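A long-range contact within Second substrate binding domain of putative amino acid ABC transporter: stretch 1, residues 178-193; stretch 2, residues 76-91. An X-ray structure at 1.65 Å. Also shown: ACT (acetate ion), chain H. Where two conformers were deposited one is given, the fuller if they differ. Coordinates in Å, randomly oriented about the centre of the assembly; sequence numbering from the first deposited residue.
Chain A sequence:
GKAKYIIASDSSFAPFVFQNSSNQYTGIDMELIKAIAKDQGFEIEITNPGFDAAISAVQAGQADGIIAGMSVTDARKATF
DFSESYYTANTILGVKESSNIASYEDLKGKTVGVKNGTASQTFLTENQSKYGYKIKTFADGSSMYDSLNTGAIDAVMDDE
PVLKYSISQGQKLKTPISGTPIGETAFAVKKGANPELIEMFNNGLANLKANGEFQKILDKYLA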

ATOM      1  N   SER A 178      -7.542 -15.099   0.757  1.00 16.94           N
ATOM      2  CA  SER A 178      -7.857 -13.673   0.793  0.50 17.08           C
ATOM      3  C   SER A 178      -7.160 -13.002   1.973  1.00 17.74           C
ATOM      4  O   SER A 178      -6.963 -13.614   3.021  1.00 21.39           O
ATOM      5  CB  SER A 178      -9.365 -13.434   0.877  0.50 20.86           C
ATOM      6  OG  SER A 178      -9.868 -13.808   2.145  0.50 27.14           O
ATOM      7  N   GLY A 179      -6.792 -11.744   1.774  1.00 20.15           N
ATOM      8  CA  GLY A 179      -6.070 -10.980   2.774  1.00 19.79           C
ATOM      9  C   GLY A 179      -6.937 -10.563   3.936  1.00 19.29           C
ATOM     10  O   GLY A 179      -8.179 -10.628   3.868  1.00 19.07           O
ATOM     11  N   THR A 180      -6.275 -10.156   5.016  1.00 14.60           N
ATOM     12  CA  THR A 180      -6.931  -9.633   6.209  1.00 17.81           C
ATOM     13  C   THR A 180      -6.632  -8.145   6.296  1.00 13.37           C
ATOM     14  O   THR A 180      -5.463  -7.733   6.251  1.00 16.73           O
ATOM     15  CB  THR A 180      -6.447 -10.337   7.496  1.00 16.66           C
ATOM     16  OG1 THR A 180      -6.936 -11.684   7.514  1.00 23.63           O
ATOM     17  CG2 THR A 180      -6.956  -9.627   8.729  1.00 17.23           C
ATOM     18  N   PRO A 181      -7.688  -7.331   6.425  1.00 18.60           N
ATOM     19  CA  PRO A 181      -7.548  -5.875   6.442  0.50 17.43           C
ATOM     20  C   PRO A 181      -6.710  -5.380   7.610  1.00 18.70           C
ATOM     21  O   PRO A 181      -6.886  -5.836   8.746  1.00 22.58           O
ATOM     22  CB  PRO A 181      -8.996  -5.384   6.556  0.50 17.84           C
ATOM     23  CG  PRO A 181      -9.729  -6.514   7.190  0.50 20.12           C
ATOM     24  CD  PRO A 181      -9.089  -7.751   6.627  0.50 20.30           C
ATOM     25  N   ILE A 182      -5.800  -4.459   7.324  1.00 18.93           N
ATOM     26  CA  ILE A 182      -4.995  -3.858   8.378  1.00 22.29           C
ATOM     27  C   ILE A 182      -5.197  -2.347   8.415  1.00 29.07           C
ATOM     28  O   ILE A 182      -4.831  -1.693   9.389  1.00 31.97           O
ATOM     29  CB  ILE A 182      -3.500  -4.204   8.213  1.00 28.27           C
ATOM     30  CG1 ILE A 182      -2.940  -3.670   6.901  1.00 29.91           C
ATOM     31  CG2 ILE A 182      -3.299  -5.713   8.296  1.00 34.54           C
ATOM     32  CD1 ILE A 182      -1.499  -4.083   6.648  1.00 33.31           C
ATOM     33  N   GLY A 183      -5.813  -1.787   7.375  1.00 22.05           N
ATOM     34  CA  GLY A 183      -6.074  -0.360   7.388  1.00 24.78           C
ATOM     35  C   GLY A 183      -6.564   0.210   6.078  1.00 22.07           C
ATOM     36  O   GLY A 183      -6.748  -0.515   5.104  1.00 19.48           O
ATOM     37  N   GLU A 184      -6.771   1.520   6.068  1.00 17.72           N
ATOM     38  CA  GLU A 184      -7.204   2.224   4.879  1.00 16.18           C
ATOM     39  C   GLU A 184      -6.137   3.203   4.440  1.00 14.77           C
ATOM     40  O   GLU A 184      -5.308   3.657   5.240  1.00 18.31           O
ATOM     41  CB  GLU A 184      -8.515   2.973   5.135  1.00 17.92           C
ATOM     42  CG  GLU A 184      -9.635   2.111   5.697  1.00 18.93           C
ATOM     43  CD  GLU A 184     -10.096   1.036   4.731  1.00 24.52           C
ATOM     44  OE1 GLU A 184      -9.817   1.147   3.514  1.00 24.24           O
ATOM     45  OE2 GLU A 184     -10.750   0.081   5.192  1.00 27.64           O
ATOM     46  N   THR A 185      -6.176   3.534   3.160  1.00 14.18           N
ATOM     47  CA  THR A 185      -5.173   4.383   2.552  1.00 13.63           C
ATOM     48  C   THR A 185      -5.889   5.594   1.981  1.00 15.68           C
ATOM     49  O   THR A 185      -6.883   5.440   1.285  1.00 14.56           O
ATOM     50  CB  THR A 185      -4.420   3.642   1.431  1.00 17.95           C
ATOM     51  OG1 THR A 185      -4.163   2.291   1.837  1.00 17.77           O
ATOM     52  CG2 THR A 185      -3.119   4.339   1.101  1.00 20.04           C
ATOM     53  N   ALA A 186      -5.394   6.797   2.267  1.00 13.27           N
ATOM     54  CA  ALA A 186      -6.107   7.984   1.803  1.00 12.87           C
ATOM     55  C   ALA A 186      -5.192   9.160   1.529  1.00 16.78           C
ATOM     56  O   ALA A 186      -4.038   9.178   1.936  1.00 15.22           O
ATOM     57  CB  ALA A 186      -7.175   8.394   2.823  1.00 14.03           C
ATOM     58  N   PHE A 187      -5.747  10.138   0.818  1.00 12.37           N
ATOM     59  CA  PHE A 187      -5.146  11.450   0.594  1.00 11.22           C
ATOM     60  C   PHE A 187      -5.426  12.316   1.820  1.00 11.65           C
ATOM     61  O   PHE A 187      -6.422  12.092   2.508  1.00 15.79           O
ATOM     62  CB  PHE A 187      -5.771  12.028  -0.698  1.00 13.28           C
ATOM     63  CG  PHE A 187      -5.435  13.460  -0.986  1.00 12.38           C
ATOM     64  CD1 PHE A 187      -4.240  13.802  -1.610  1.00 15.51           C
ATOM     65  CD2 PHE A 187      -6.348  14.464  -0.692  1.00 18.51           C
ATOM     66  CE1 PHE A 187      -3.939  15.140  -1.903  1.00 20.40           C
ATOM     67  CE2 PHE A 187      -6.060  15.793  -0.981  1.00 20.18           C
ATOM     68  CZ  PHE A 187      -4.849  16.134  -1.580  1.00 18.98           C
ATOM     69  N   ALA A 188      -4.547  13.276   2.115  1.00 12.31           N
ATOM     70  CA  ALA A 188      -4.749  14.095   3.316  1.00 16.67           C
ATOM     71  C   ALA A 188      -4.398  15.547   3.092  1.00 15.56           C
ATOM     72  O   ALA A 188      -3.526  15.869   2.287  1.00 14.31           O
ATOM     73  CB  ALA A 188      -3.924  13.547   4.495  1.00 17.59           C
ATOM     74  N   VAL A 189      -5.089  16.412   3.825  1.00 13.63           N
ATOM     75  CA  VAL A 189      -4.763  17.834   3.905  1.00 14.29           C
ATOM     76  C   VAL A 189      -4.554  18.170   5.378  1.00 15.03           C
ATOM     77  O   VAL A 189      -4.883  17.362   6.263  1.00 15.24           O
ATOM     78  CB  VAL A 189      -5.873  18.722   3.302  1.00 19.16           C
ATOM     79  CG1 VAL A 189      -6.100  18.354   1.829  1.00 18.14           C
ATOM     80  CG2 VAL A 189      -7.159  18.560   4.076  1.00 16.59           C
ATOM     81  N   LYS A 190      -3.979  19.333   5.648  1.00 15.88           N
ATOM     82  CA  LYS A 190      -3.853  19.762   7.036  1.00 16.72           C
ATOM     83  C   LYS A 190      -5.248  19.921   7.643  1.00 22.74           C
ATOM     84  O   LYS A 190      -6.134  20.467   6.998  1.00 20.10           O
ATOM     85  CB  LYS A 190      -3.058  21.066   7.130  1.00 18.20           C
ATOM     86  CG  LYS A 190      -2.829  21.530   8.559  1.00 22.86           C
ATOM     87  CD  LYS A 190      -1.994  22.797   8.601  1.00 28.57           C
ATOM     88  CE  LYS A 190      -1.769  23.241  10.037  1.00 29.94           C
ATOM     89  NZ  LYS A 190      -0.925  24.450  10.084  1.00 38.64           N
ATOM     90  N   LYS A 191      -5.440  19.422   8.867  1.00 20.45           N
ATOM     91  CA  LYS A 191      -6.723  19.545   9.562  1.00 21.09           C
ATOM     92  C   LYS A 191      -7.234  20.982   9.494  1.00 22.81           C
ATOM     93  O   LYS A 191      -6.530  21.927   9.869  1.00 24.35           O
ATOM     94  CB  LYS A 191      -6.604  19.104  11.025  1.00 24.16           C
ATOM     95  CG  LYS A 191      -7.938  19.134  11.783  1.00 30.10           C
ATOM     96  CD  LYS A 191      -7.831  18.508  13.185  1.00 31.56           C
ATOM     97  CE  LYS A 191      -7.443  19.535  14.244  1.00 37.98           C
ATOM     98  NZ  LYS A 191      -7.208  18.909  15.588  1.00 38.48           N
ATOM     99  N   GLY A 192      -8.437  21.137   8.955  1.00 27.33           N
ATOM    100  CA  GLY A 192      -9.084  22.434   8.889  1.00 26.97           C
ATOM    101  C   GLY A 192      -8.678  23.263   7.687  1.00 26.15           C
ATOM    102  O   GLY A 192      -9.165  24.379   7.504  1.00 30.14           O
ATOM    103  N   ALA A 193      -7.795  22.718   6.859  1.00 23.49           N
ATOM    104  CA  ALA A 193      -7.261  23.465   5.722  1.00 20.47           C
ATOM    105  C   ALA A 193      -7.712  22.839   4.422  1.00 22.97           C
ATOM    106  O   ALA A 193      -8.016  21.651   4.377  1.00 19.73           O
ATOM    107  CB  ALA A 193      -5.742  23.519   5.779  1.00 25.32           C
TER
HETATM  108  C   ACT H 506       2.454   4.577   6.587  1.00 19.97           C
HETATM  109  O   ACT H 506       3.293   4.942   7.443  1.00 39.74           O
HETATM  110  OXT ACT H 506       1.602   5.426   6.270  1.00 19.89           O
HETATM  111  CH3 ACT H 506       2.473   3.202   5.988  1.00 38.88           C
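Stretch 2 (76-91) RKATFDFSESYYTANT

Stretch 2 runs antiparallel to stretch 1 as two short strand pairings, joined by an irregular middle in which side chains replace part of the backbone ladder. The strand through Asp81 crosses the strand through Val189 at 148°, their axes 4.5 Å apart at closest; the strand through Ala89 meets the one through Gly183 at 131° and 4.3 Å.

In the first pairing, Asp81 and Val189 exchange backbone bonds, Asp81 N to Val189 O at 2.9 Å and Val189 N to Asp81 O at 3.0 Å. The small Ala188 leaves room for two aromatic rings, its CB lying 3.7 Å from Phe80 CD1 and 3.8 Å from Phe82 CD1. Asp81, in its m rotamer, accepts from the turn beyond: Gly192 N reaches Asp81 OD2 at 2.9 Å, and the positive phi of Gly192 suits glycine.

In the middle, Ser83 N binds Phe187 O at 2.8 Å, while Phe187 N donates to Ser83 OG at 3.0 Å. Where the second pairing begins, Glu184 OE1 accepts from Ser85 OG at 2.8 Å and from Thr88 OG1 at 2.9 Å.

Farther along, Ala89 N donates to Gly183 O at 2.8 Å. A bulge between Pro181 and Gly183 lets Ala89 O receive both Ile182 N (2.8 Å) and Gly183 N (3.3 Å). Thr91, extended at φ/ψ -96/145, pairs with Thr180: Thr91 N donates to Thr180 O at 2.9 Å, and Thr180 N to Thr91 O at 2.9 Å.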

ATOM      1  N   ARG A  76      -3.188  10.341  13.331  1.00 20.23           N
ATOM      2  CA  ARG A  76      -2.997  11.270  12.227  1.00 19.30           C
ATOM      3  C   ARG A  76      -4.191  12.181  12.036  1.00 16.16           C
ATOM      4  O   ARG A  76      -4.047  13.296  11.551  1.00 18.83           O
ATOM      5  CB  ARG A  76      -2.711  10.506  10.937  1.00 17.47           C
ATOM      6  CG  ARG A  76      -1.342   9.897  10.964  1.00 18.57           C
ATOM      7  CD  ARG A  76      -1.054   9.007   9.795  1.00 20.53           C
ATOM      8  NE  ARG A  76       0.355   8.636   9.843  1.00 23.24           N
ATOM      9  CZ  ARG A  76       0.914   7.746   9.037  1.00 22.58           C
ATOM     10  NH1 ARG A  76       0.175   7.148   8.118  1.00 19.52           N
ATOM     11  NH2 ARG A  76       2.208   7.471   9.142  1.00 22.25           N
ATOM     12  N   LYS A  77      -5.366  11.721  12.442  1.00 18.59           N
ATOM     13  CA  LYS A  77      -6.553  12.569  12.377  1.00 21.89           C
ATOM     14  C   LYS A  77      -6.478  13.804  13.277  1.00 23.60           C
ATOM     15  O   LYS A  77      -7.237  14.754  13.093  1.00 26.02           O
ATOM     16  CB  LYS A  77      -7.797  11.754  12.725  1.00 21.78           C
ATOM     17  CG  LYS A  77      -8.188  10.786  11.647  1.00 22.74           C
ATOM     18  CD  LYS A  77      -9.441  10.027  12.026  1.00 27.17           C
ATOM     19  CE  LYS A  77      -9.839   9.052  10.929  1.00 27.61           C
ATOM     20  NZ  LYS A  77     -11.044   8.262  11.316  1.00 36.84           N
ATOM     21  N   ALA A  78      -5.563  13.802  14.245  1.00 22.21           N
ATOM     22  CA  ALA A  78      -5.392  14.962  15.103  1.00 24.71           C
ATOM     23  C   ALA A  78      -4.881  16.175  14.331  1.00 23.95           C
ATOM     24  O   ALA A  78      -5.159  17.310  14.702  1.00 25.70           O
ATOM     25  CB  ALA A  78      -4.447  14.640  16.256  1.00 21.17           C
ATOM     26  N   THR A  79      -4.131  15.938  13.259  1.00 21.26           N
ATOM     27  CA  THR A  79      -3.545  17.049  12.514  1.00 20.98           C
ATOM     28  C   THR A  79      -3.838  16.997  11.016  1.00 17.76           C
ATOM     29  O   THR A  79      -3.520  17.940  10.295  1.00 20.45           O
ATOM     30  CB  THR A  79      -2.014  17.108  12.724  1.00 24.40           C
ATOM     31  OG1 THR A  79      -1.438  15.845  12.387  1.00 22.65           O
ATOM     32  CG2 THR A  79      -1.676  17.424  14.185  1.00 31.14           C
ATOM     33  N   PHE A  80      -4.448  15.909  10.558  1.00 16.85           N
ATOM     34  CA  PHE A  80      -4.806  15.762   9.140  1.00 17.41           C
ATOM     35  C   PHE A  80      -6.294  15.497   8.960  1.00 20.03           C
ATOM     36  O   PHE A  80      -6.915  14.824   9.782  1.00 20.56           O
ATOM     37  CB  PHE A  80      -4.049  14.596   8.493  1.00 17.80           C
ATOM     38  CG  PHE A  80      -2.583  14.843   8.272  1.00 16.46           C
ATOM     39  CD1 PHE A  80      -2.147  15.510   7.138  1.00 20.77           C
ATOM     40  CD2 PHE A  80      -1.640  14.363   9.172  1.00 20.92           C
ATOM     41  CE1 PHE A  80      -0.794  15.732   6.909  1.00 21.10           C
ATOM     42  CE2 PHE A  80      -0.281  14.578   8.948  1.00 21.70           C
ATOM     43  CZ  PHE A  80       0.138  15.262   7.805  1.00 18.50           C
ATOM     44  N   ASP A  81      -6.849  15.990   7.859  1.00 19.13           N
ATOM     45  CA  ASP A  81      -8.164  15.571   7.391  1.00 15.23           C
ATOM     46  C   ASP A  81      -7.958  14.650   6.195  1.00 15.97           C
ATOM     47  O   ASP A  81      -7.252  14.995   5.255  1.00 16.63           O
ATOM     48  CB  ASP A  81      -9.030  16.770   6.988  1.00 20.15           C
ATOM     49  CG  ASP A  81      -9.476  17.617   8.179  1.00 27.23           C
ATOM     50  OD1 ASP A  81      -9.542  17.105   9.316  1.00 26.19           O
ATOM     51  OD2 ASP A  81      -9.773  18.812   7.959  1.00 25.36           O
ATOM     52  N   PHE A  82      -8.578  13.480   6.243  1.00 18.41           N
ATOM     53  CA  PHE A  82      -8.391  12.479   5.212  1.00 15.90           C
ATOM     54  C   PHE A  82      -9.525  12.477   4.207  1.00 14.37           C
ATOM     55  O   PHE A  82     -10.674  12.786   4.549  1.00 16.98           O
ATOM     56  CB  PHE A  82      -8.271  11.094   5.841  1.00 15.43           C
ATOM     57  CG  PHE A  82      -6.949  10.834   6.515  1.00 14.52           C
ATOM     58  CD1 PHE A  82      -5.829  10.490   5.770  1.00 15.41           C
ATOM     59  CD2 PHE A  82      -6.847  10.863   7.902  1.00 18.19           C
ATOM     60  CE1 PHE A  82      -4.609  10.218   6.391  1.00 17.49           C
ATOM     61  CE2 PHE A  82      -5.640  10.594   8.523  1.00 18.74           C
ATOM     62  CZ  PHE A  82      -4.519  10.263   7.768  1.00 17.24           C
ATOM     63  N   SER A  83      -9.194  12.103   2.981  1.00 13.87           N
ATOM     64  CA  SER A  83     -10.183  11.740   1.976  1.00 15.16           C
ATOM     65  C   SER A  83     -10.826  10.398   2.295  1.00 15.05           C
ATOM     66  O   SER A  83     -10.431   9.695   3.224  1.00 17.34           O
ATOM     67  CB  SER A  83      -9.540  11.638   0.600  1.00 13.89           C
ATOM     68  OG  SER A  83      -8.747  10.459   0.506  1.00 14.55           O
ATOM     69  N   GLU A  84     -11.801  10.025   1.488  1.00 15.76           N
ATOM     70  CA  GLU A  84     -12.293   8.659   1.462  0.50 18.59           C
ATOM     71  C   GLU A  84     -11.131   7.739   1.138  1.00 19.19           C
ATOM     72  O   GLU A  84     -10.207   8.141   0.432  1.00 16.66           O
ATOM     73  CB  GLU A  84     -13.402   8.497   0.417  0.50 19.00           C
ATOM     74  CG  GLU A  84     -14.646   9.296   0.710  0.50 21.36           C
ATOM     75  CD  GLU A  84     -15.552   8.605   1.707  0.50 22.65           C
ATOM     76  OE1 GLU A  84     -15.272   7.438   2.052  0.50 28.66           O
ATOM     77  OE2 GLU A  84     -16.545   9.225   2.142  0.50 33.76           O
ATOM     78  N   SER A  85     -11.176   6.513   1.642  1.00 16.12           N
ATOM     79  CA  SER A  85     -10.152   5.533   1.329  1.00 13.79           C
ATOM     80  C   SER A  85     -10.146   5.203  -0.152  1.00 13.68           C
ATOM     81  O   SER A  85     -11.210   4.973  -0.739  1.00 18.69           O
ATOM     82  CB  SER A  85     -10.372   4.252   2.135  1.00 19.42           C
ATOM     83  OG  SER A  85      -9.375   3.288   1.815  1.00 19.50           O
ATOM     84  N   TYR A  86      -8.961   5.139  -0.756  1.00 13.08           N
ATOM     85  CA  TYR A  86      -8.868   4.663  -2.129  1.00 13.74           C
ATOM     86  C   TYR A  86      -8.250   3.275  -2.208  1.00 15.73           C
ATOM     87  O   TYR A  86      -8.123   2.713  -3.293  1.00 15.81           O
ATOM     88  CB  TYR A  86      -8.077   5.639  -3.014  1.00 13.33           C
ATOM     89  CG  TYR A  86      -6.627   5.873  -2.651  1.00 12.83           C
ATOM     90  CD1 TYR A  86      -5.619   5.038  -3.121  1.00 13.24           C
ATOM     91  CD2 TYR A  86      -6.263   6.955  -1.873  1.00 12.69           C
ATOM     92  CE1 TYR A  86      -4.284   5.273  -2.785  1.00 12.77           C
ATOM     93  CE2 TYR A  86      -4.923   7.196  -1.535  1.00 15.27           C
ATOM     94  CZ  TYR A  86      -3.947   6.351  -2.005  1.00 15.98           C
ATOM     95  OH  TYR A  86      -2.618   6.572  -1.683  1.00 17.85           O
ATOM     96  N   TYR A  87      -7.886   2.710  -1.062  1.00 14.40           N
ATOM     97  CA  TYR A  87      -7.280   1.381  -1.056  1.00 13.54           C
ATOM     98  C   TYR A  87      -7.307   0.791   0.337  1.00 12.75           C
ATOM     99  O   TYR A  87      -6.801   1.404   1.283  1.00 15.66           O
ATOM    100  CB  TYR A  87      -5.834   1.438  -1.563  1.00 17.06           C
ATOM    101  CG  TYR A  87      -5.225   0.069  -1.735  1.00 14.99           C
ATOM    102  CD1 TYR A  87      -5.618  -0.755  -2.788  1.00 16.98           C
ATOM    103  CD2 TYR A  87      -4.267  -0.407  -0.848  1.00 15.25           C
ATOM    104  CE1 TYR A  87      -5.069  -2.010  -2.948  1.00 17.73           C
ATOM    105  CE2 TYR A  87      -3.705  -1.666  -1.007  1.00 16.97           C
ATOM    106  CZ  TYR A  87      -4.113  -2.456  -2.060  1.00 15.11           C
ATOM    107  OH  TYR A  87      -3.581  -3.714  -2.238  1.00 15.22           O
ATOM    108  N   THR A  88      -7.896  -0.395   0.461  1.00 14.16           N
ATOM    109  CA  THR A  88      -7.873  -1.123   1.721  1.00 13.59           C
ATOM    110  C   THR A  88      -6.643  -1.991   1.758  1.00 12.79           C
ATOM    111  O   THR A  88      -6.488  -2.885   0.923  1.00 16.70           O
ATOM    112  CB  THR A  88      -9.113  -1.998   1.908  1.00 16.28           C
ATOM    113  OG1 THR A  88     -10.278  -1.168   1.898  1.00 19.59           O
ATOM    114  CG2 THR A  88      -9.031  -2.760   3.244  1.00 17.63           C
ATOM    115  N   ALA A  89      -5.781  -1.715   2.733  1.00 15.36           N
ATOM    116  CA  ALA A  89      -4.509  -2.407   2.867  1.00 19.26           C
ATOM    117  C   ALA A  89      -4.703  -3.686   3.658  1.00 15.27           C
ATOM    118  O   ALA A  89      -5.286  -3.669   4.735  1.00 16.31           O
ATOM    119  CB  ALA A  89      -3.487  -1.520   3.543  1.00 20.90           C
ATOM    120  N   ASN A  90      -4.233  -4.789   3.091  1.00 15.15           N
ATOM    121  CA  ASN A  90      -4.338  -6.090   3.731  1.00 11.95           C
ATOM    122  C   ASN A  90      -2.975  -6.678   3.994  1.00 13.55           C
ATOM    123  O   ASN A  90      -2.006  -6.327   3.328  1.00 16.07           O
ATOM    124  CB  ASN A  90      -5.104  -7.091   2.855  1.00 13.15           C
ATOM    125  CG  ASN A  90      -6.519  -6.656   2.540  1.00 19.52           C
ATOM    126  OD1 ASN A  90      -7.265  -6.236   3.412  1.00 21.85           O
ATOM    127  ND2 ASN A  90      -6.902  -6.787   1.280  1.00 22.39           N
ATOM    128  N   THR A  91      -2.917  -7.590   4.969  1.00 15.20           N
ATOM    129  CA  THR A  91      -1.817  -8.539   5.074  1.00 11.44           C
ATOM    130  C   THR A  91      -2.294  -9.820   4.383  1.00 13.08           C
ATOM    131  O   THR A  91      -3.473 -10.139   4.432  1.00 15.89           O
ATOM    132  CB  THR A  91      -1.419  -8.810   6.549  1.00 14.97           C
ATOM    133  OG1 THR A  91      -0.397  -9.802   6.571  1.00 20.18           O
ATOM    134  CG2 THR A  91      -2.588  -9.308   7.347  1.00 20.13           C
TER
HETATM  135  O   HOH W   1     -10.051  20.209   5.679  1.00 24.24           O
HETATM  136  O   HOH W   2      -1.901   8.344   0.421  1.00 14.34           O